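PDB 3W0K: bifunctional endomannanase/endoglucanase from Caldanaerobius polysaccharolyticus, which probably hydrolyses internal beta-glycosidic links of mannans and cellulose-like glucans, as a family 5 glycoside hydrolase. Local coordinates for residues S289-N292 / P296-I299; Y4-Q9 / D29-T34. All coordinates share one frame; numbering follows the deposited sequence.

Contact 1: residues S289-N292 / P296-I299; sequences SLWN and PFGI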
loop_
_atom_site.group_PDB
_atom_site.type_symbol
_atom_site.label_atom_id
_atom_site.label_comp_id
_atom_site.label_asym_id
_atom_site.label_seq_id
_atom_site.Cartn_x
_atom_site.Cartn_y
_atom_site.Cartn_z
ATOM N N SER A 289 7.635 1.031 -0.313
ATOM C CA SER A 289 7.099 1.642 0.899
ATOM C C SER A 289 6.770 0.565 1.933
ATOM O O SER A 289 5.934 -0.304 1.686
ATOM C CB SER A 289 5.838 2.441 0.550
ATOM O OG SER A 289 5.329 3.136 1.672
ATOM N N LEU A 290 7.441 0.621 3.082
ATOM C CA LEU A 290 7.228 -0.349 4.157
ATOM C C LEU A 290 5.844 -0.130 4.773
ATOM O O LEU A 290 5.383 1.011 4.883
ATOM C CB LEU A 290 8.324 -0.199 5.220
ATOM C CG LEU A 290 8.608 -1.412 6.110
ATOM C CD1 LEU A 290 9.212 -2.544 5.289
ATOM C CD2 LEU A 290 9.557 -1.013 7.224
ATOM N N TRP A 291 5.183 -1.213 5.177
ATOM C CA TRP A 291 3.838 -1.101 5.744
ATOM C C TRP A 291 3.732 -0.233 7.001
ATOM O O TRP A 291 2.770 0.515 7.151
ATOM C CB TRP A 291 3.211 -2.480 5.969
ATOM C CG TRP A 291 1.850 -2.401 6.604
ATOM C CD1 TRP A 291 1.460 -2.984 7.772
ATOM C CD2 TRP A 291 0.719 -1.651 6.131
ATOM N NE1 TRP A 291 0.159 -2.639 8.066
ATOM C CE2 TRP A 291 -0.316 -1.821 7.074
ATOM C CE3 TRP A 291 0.485 -0.848 5.006
ATOM C CZ2 TRP A 291 -1.571 -1.216 6.928
ATOM C CZ3 TRP A 291 -0.764 -0.244 4.860
ATOM C CH2 TRP A 291 -1.774 -0.434 5.818
ATOM N N ASN A 292 4.695 -0.347 7.912
ATOM C CA ASN A 292 4.676 0.473 9.129
ATOM C C ASN A 292 5.996 1.219 9.281
ATOM O O ASN A 292 7.015 0.827 8.702
ATOM C CB ASN A 292 4.543 -0.380 10.404
ATOM C CG ASN A 292 3.191 -1.038 10.570
ATOM O OD1 ASN A 292 3.094 -2.084 11.208
ATOM N ND2 ASN A 292 2.137 -0.408 10.067
ATOM N N PRO A 296 4.534 -3.418 14.197
ATOM C CA PRO A 296 5.065 -4.745 13.858
ATOM C C PRO A 296 5.785 -4.844 12.515
ATOM O O PRO A 296 6.786 -5.551 12.404
ATOM C CB PRO A 296 3.820 -5.627 13.899
ATOM C CG PRO A 296 2.982 -4.969 14.946
ATOM C CD PRO A 296 3.115 -3.511 14.585
ATOM N N PHE A 297 5.260 -4.164 11.496
ATOM C CA PHE A 297 5.862 -4.168 10.159
ATOM C C PHE A 297 6.788 -2.967 9.953
ATOM O O PHE A 297 7.124 -2.630 8.812
ATOM C CB PHE A 297 4.775 -4.112 9.076
ATOM C CG PHE A 297 4.028 -5.399 8.874
ATOM C CD1 PHE A 297 2.924 -5.711 9.658
ATOM C CD2 PHE A 297 4.398 -6.275 7.858
ATOM C CE1 PHE A 297 2.193 -6.880 9.432
ATOM C CE2 PHE A 297 3.677 -7.446 7.621
ATOM C CZ PHE A 297 2.571 -7.748 8.411
ATOM N N GLY A 298 7.209 -2.328 11.042
ATOM C CA GLY A 298 8.060 -1.152 10.919
ATOM C C GLY A 298 9.528 -1.307 11.270
ATOM O O GLY A 298 10.048 -2.419 11.385
ATOM N N ILE A 299 10.210 -0.171 11.390
ATOM C CA ILE A 299 11.627 -0.157 11.744
ATOM C C ILE A 299 11.842 0.292 13.189
ATOM O O ILE A 299 12.941 0.158 13.725
ATOM C CB ILE A 299 12.471 0.756 10.811
ATOM C CG1 ILE A 299 12.010 2.213 10.902
ATOM C CG2 ILE A 299 12.413 0.250 9.380
ATOM C CD1 ILE A 299 12.989 3.204 10.286
#
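The chain comes off the end of strand 287-290 and turns back on itself, three residues separating N292 from P296, which brings the CA atoms of N292 and G298 within 4.2 Å of each other. N292 N makes a weak hydrogen bond to F297 O, and the CA of G298 lies 3.2 Å from N292 O in a CA-H...O contact. The firmer tie comes from a side chain: F297 N donates to N292 OD1 at 3.0 Å, tilted 23° out of the carbonyl plane. With CG anti to its carbonyl carbon (chi1 -70°), N292 swings its amide over to this backbone N-H. The same OD1 sits at the edge of the F297 ring, while ND2 turns back weakly to W291 O. Replacing this asparagine with alanine removes OD1, which would probably leave the N-H of F297 without its acceptor and the turn less firmly held. W291 presents the edge of its five-membered ring to the face of F297 in a T-shaped stack, centroids 5.2 Å apart and planes at 83°, CD1 leading. On the strand side, L290 CG rests 3.3 Å from F297 O, and its CD2 meets I299 CG2 at 3.8 Å. Beyond the turn, I299 packs on L321, L322 and L325 of helix 319-327 and on F6 of strand 4-7, so the turn lies between that helix and the barrel wall.

Contact 2: residues Y4-Q9 / D29-T34; sequences YGFNFQ and DFLAET
L31 reaches inward from helix 25-33 and meets F6 of strand 4-7 and F8 just past its end. Ahead of them, Y4 ties the segment to the neighbouring chain through a bond from its backbone N to N37 OD1. The main contact is made by F6, whose CD2 lies 3.7 Å from both CG and CD1 of L31, the isobutyl group coming in obliquely against the CD2-CE2 side of the ring. A chi1 of -60° sets F6 CG anti to its carbonyl carbon and carries the ring out toward the helix. N7 turns the other way, into the barrel, where OD1 bonds to R40 and ND2 to the carbonyls of G257 and L290. At F8 the chain faces the helix again: its CE2 is 4.1 Å from L31 CD2, with the methyl at the ring edge and near the ring plane, and its CZ is as far from L31 CD1. The two side chains run past each other in opposite senses. Both methyls of L31 thus lie against both rings, CD1 nearer F6, and a chi1 of -93°, rotated off a staggered value, sets the branch point CG of L31 against F6 CD2. Just past the helix end, T34 OG1 donates to F30 O at 2.8 Å from above the carbonyl plane, while T34 CG2 stands 3.8 Å above the F30 ring plane, toward the rim. Residues of the segment alternate here between the barrel interior (N7) and the helix layer (F6, F8). This is the strand-helix packing of a beta-alpha-beta crossover in a (beta/alpha)8 barrel, built from strand 4-7, helix 25-33 and strand 38-44, with V39 of the last touching both L31 and F8.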
loop_
_atom_site.group_PDB
_atom_site.type_symbol
_atom_site.label_atom_id
_atom_site.label_comp_id
_atom_site.label_asym_id
_atom_site.label_seq_id
_atom_site.Cartn_x
_atom_site.Cartn_y
_atom_site.Cartn_z
ATOM N N TYR A 4 10.521 6.291 -2.147
ATOM C CA TYR A 4 10.867 5.421 -1.026
ATOM C C TYR A 4 10.266 5.969 0.253
ATOM O O TYR A 4 10.482 7.129 0.605
ATOM C CB TYR A 4 12.383 5.331 -0.859
ATOM C CG TYR A 4 13.092 4.813 -2.078
ATOM C CD1 TYR A 4 13.093 3.455 -2.379
ATOM C CD2 TYR A 4 13.751 5.684 -2.941
ATOM C CE1 TYR A 4 13.735 2.973 -3.516
ATOM C CE2 TYR A 4 14.394 5.216 -4.078
ATOM C CZ TYR A 4 14.383 3.863 -4.358
ATOM O OH TYR A 4 15.024 3.406 -5.480
ATOM N N GLY A 5 9.530 5.131 0.969
ATOM C CA GLY A 5 8.931 5.614 2.191
ATOM C C GLY A 5 8.207 4.599 3.036
ATOM O O GLY A 5 8.588 3.426 3.114
ATOM N N PHE A 6 7.137 5.073 3.666
ATOM C CA PHE A 6 6.344 4.261 4.574
ATOM C C PHE A 6 4.859 4.555 4.471
ATOM O O PHE A 6 4.447 5.626 4.011
ATOM C CB PHE A 6 6.743 4.574 6.027
ATOM C CG PHE A 6 8.185 4.304 6.344
ATOM C CD1 PHE A 6 8.561 3.109 6.946
ATOM C CD2 PHE A 6 9.167 5.238 6.032
ATOM C CE1 PHE A 6 9.898 2.847 7.232
ATOM C CE2 PHE A 6 10.510 4.988 6.311
ATOM C CZ PHE A 6 10.876 3.786 6.914
ATOM N N ASN A 7 4.059 3.583 4.894
ATOM C CA ASN A 7 2.616 3.762 4.962
ATOM C C ASN A 7 2.362 4.239 6.395
ATOM O O ASN A 7 3.075 3.840 7.323
ATOM C CB ASN A 7 1.875 2.433 4.788
ATOM C CG ASN A 7 1.804 1.970 3.354
ATOM O OD1 ASN A 7 0.750 2.048 2.724
ATOM N ND2 ASN A 7 2.902 1.412 2.849
ATOM N N PHE A 8 1.376 5.113 6.566
ATOM C CA PHE A 8 0.994 5.601 7.884
ATOM C C PHE A 8 -0.493 5.341 8.043
ATOM O O PHE A 8 -1.274 5.561 7.118
ATOM C CB PHE A 8 1.339 7.080 8.063
ATOM C CG PHE A 8 2.789 7.320 8.383
ATOM C CD1 PHE A 8 3.271 7.111 9.672
ATOM C CD2 PHE A 8 3.675 7.733 7.392
ATOM C CE1 PHE A 8 4.616 7.311 9.971
ATOM C CE2 PHE A 8 5.021 7.935 7.677
ATOM C CZ PHE A 8 5.493 7.723 8.974
ATOM N N GLN A 9 -0.868 4.855 9.221
ATOM C CA GLN A 9 -2.238 4.477 9.523
ATOM C C GLN A 9 -3.071 5.506 10.299
ATOM O O GLN A 9 -3.996 5.142 11.033
ATOM C CB GLN A 9 -2.209 3.128 10.259
ATOM C CG GLN A 9 -1.734 1.929 9.399
ATOM C CD GLN A 9 -0.244 1.945 9.042
ATOM O OE1 GLN A 9 0.138 1.633 7.908
ATOM N NE2 GLN A 9 0.598 2.273 10.010
ATOM N N ASP A 29 9.612 14.005 10.034
ATOM C CA ASP A 29 10.934 14.628 10.133
ATOM C C ASP A 29 12.005 13.549 9.982
ATOM O O ASP A 29 13.032 13.769 9.343
ATOM C CB ASP A 29 11.117 15.339 11.481
ATOM C CG ASP A 29 10.446 16.705 11.534
ATOM O OD1 ASP A 29 10.120 17.278 10.470
ATOM O OD2 ASP A 29 10.268 17.219 12.657
ATOM N N PHE A 30 11.760 12.375 10.562
ATOM C CA PHE A 30 12.715 11.277 10.452
ATOM C C PHE A 30 12.859 10.856 8.990
ATOM O O PHE A 30 13.973 10.676 8.501
ATOM C CB PHE A 30 12.286 10.077 11.307
ATOM C CG PHE A 30 13.252 8.925 11.262
ATOM C CD1 PHE A 30 14.210 8.766 12.260
ATOM C CD2 PHE A 30 13.216 8.004 10.217
ATOM C CE1 PHE A 30 15.116 7.711 12.216
ATOM C CE2 PHE A 30 14.120 6.943 10.160
ATOM C CZ PHE A 30 15.073 6.795 11.164
ATOM N N LEU A 31 11.734 10.699 8.296
ATOM C CA LEU A 31 11.770 10.316 6.889
ATOM C C LEU A 31 12.619 11.302 6.092
ATOM O O LEU A 31 13.520 10.904 5.355
ATOM C CB LEU A 31 10.358 10.262 6.298
ATOM C CG LEU A 31 9.631 8.917 6.319
ATOM C CD1 LEU A 31 9.370 8.466 7.747
ATOM C CD2 LEU A 31 8.319 9.059 5.560
ATOM N N ALA A 32 12.345 12.591 6.282
ATOM C CA ALA A 32 13.065 13.648 5.582
ATOM C C ALA A 32 14.553 13.640 5.913
ATOM O O ALA A 32 15.393 13.768 5.022
ATOM C CB ALA A 32 12.456 15.009 5.919
ATOM N N GLU A 33 14.873 13.462 7.192
ATOM C CA GLU A 33 16.263 13.452 7.635
ATOM C C GLU A 33 17.061 12.229 7.189
ATOM O O GLU A 33 18.292 12.255 7.192
ATOM C CB GLU A 33 16.334 13.617 9.153
ATOM C CG GLU A 33 15.876 14.995 9.619
ATOM C CD GLU A 33 15.839 15.145 11.128
ATOM O OE1 GLU A 33 16.245 14.209 11.848
ATOM O OE2 GLU A 33 15.403 16.215 11.596
ATOM N N THR A 34 16.366 11.165 6.797
ATOM C CA THR A 34 17.045 9.955 6.346
ATOM C C THR A 34 16.891 9.683 4.848
ATOM O O THR A 34 17.190 8.588 4.373
ATOM C CB THR A 34 16.629 8.714 7.170
ATOM O OG1 THR A 34 15.206 8.570 7.148
ATOM C CG2 THR A 34 17.101 8.848 8.616
#

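The two contacts meet where the barrel closes: strand 4-7 of contact 2 and strand 287-290 of contact 1 are its first and last strands and lie side by side. L290 N is 3.0 Å from G5 O and L290 O is 2.9 Å from N7 N, probable hydrogen bonds that zip the seam. F6 also packs on L290. The centres of the contacts are 10 Å apart. Contact 1 reaches a bound Tris molecule through W291, whose side chain comes within about 3 Å of it; the Tris is probably from the crystallisation liquor, but its position is consistent with a pocket at the C-terminal ends of the strands.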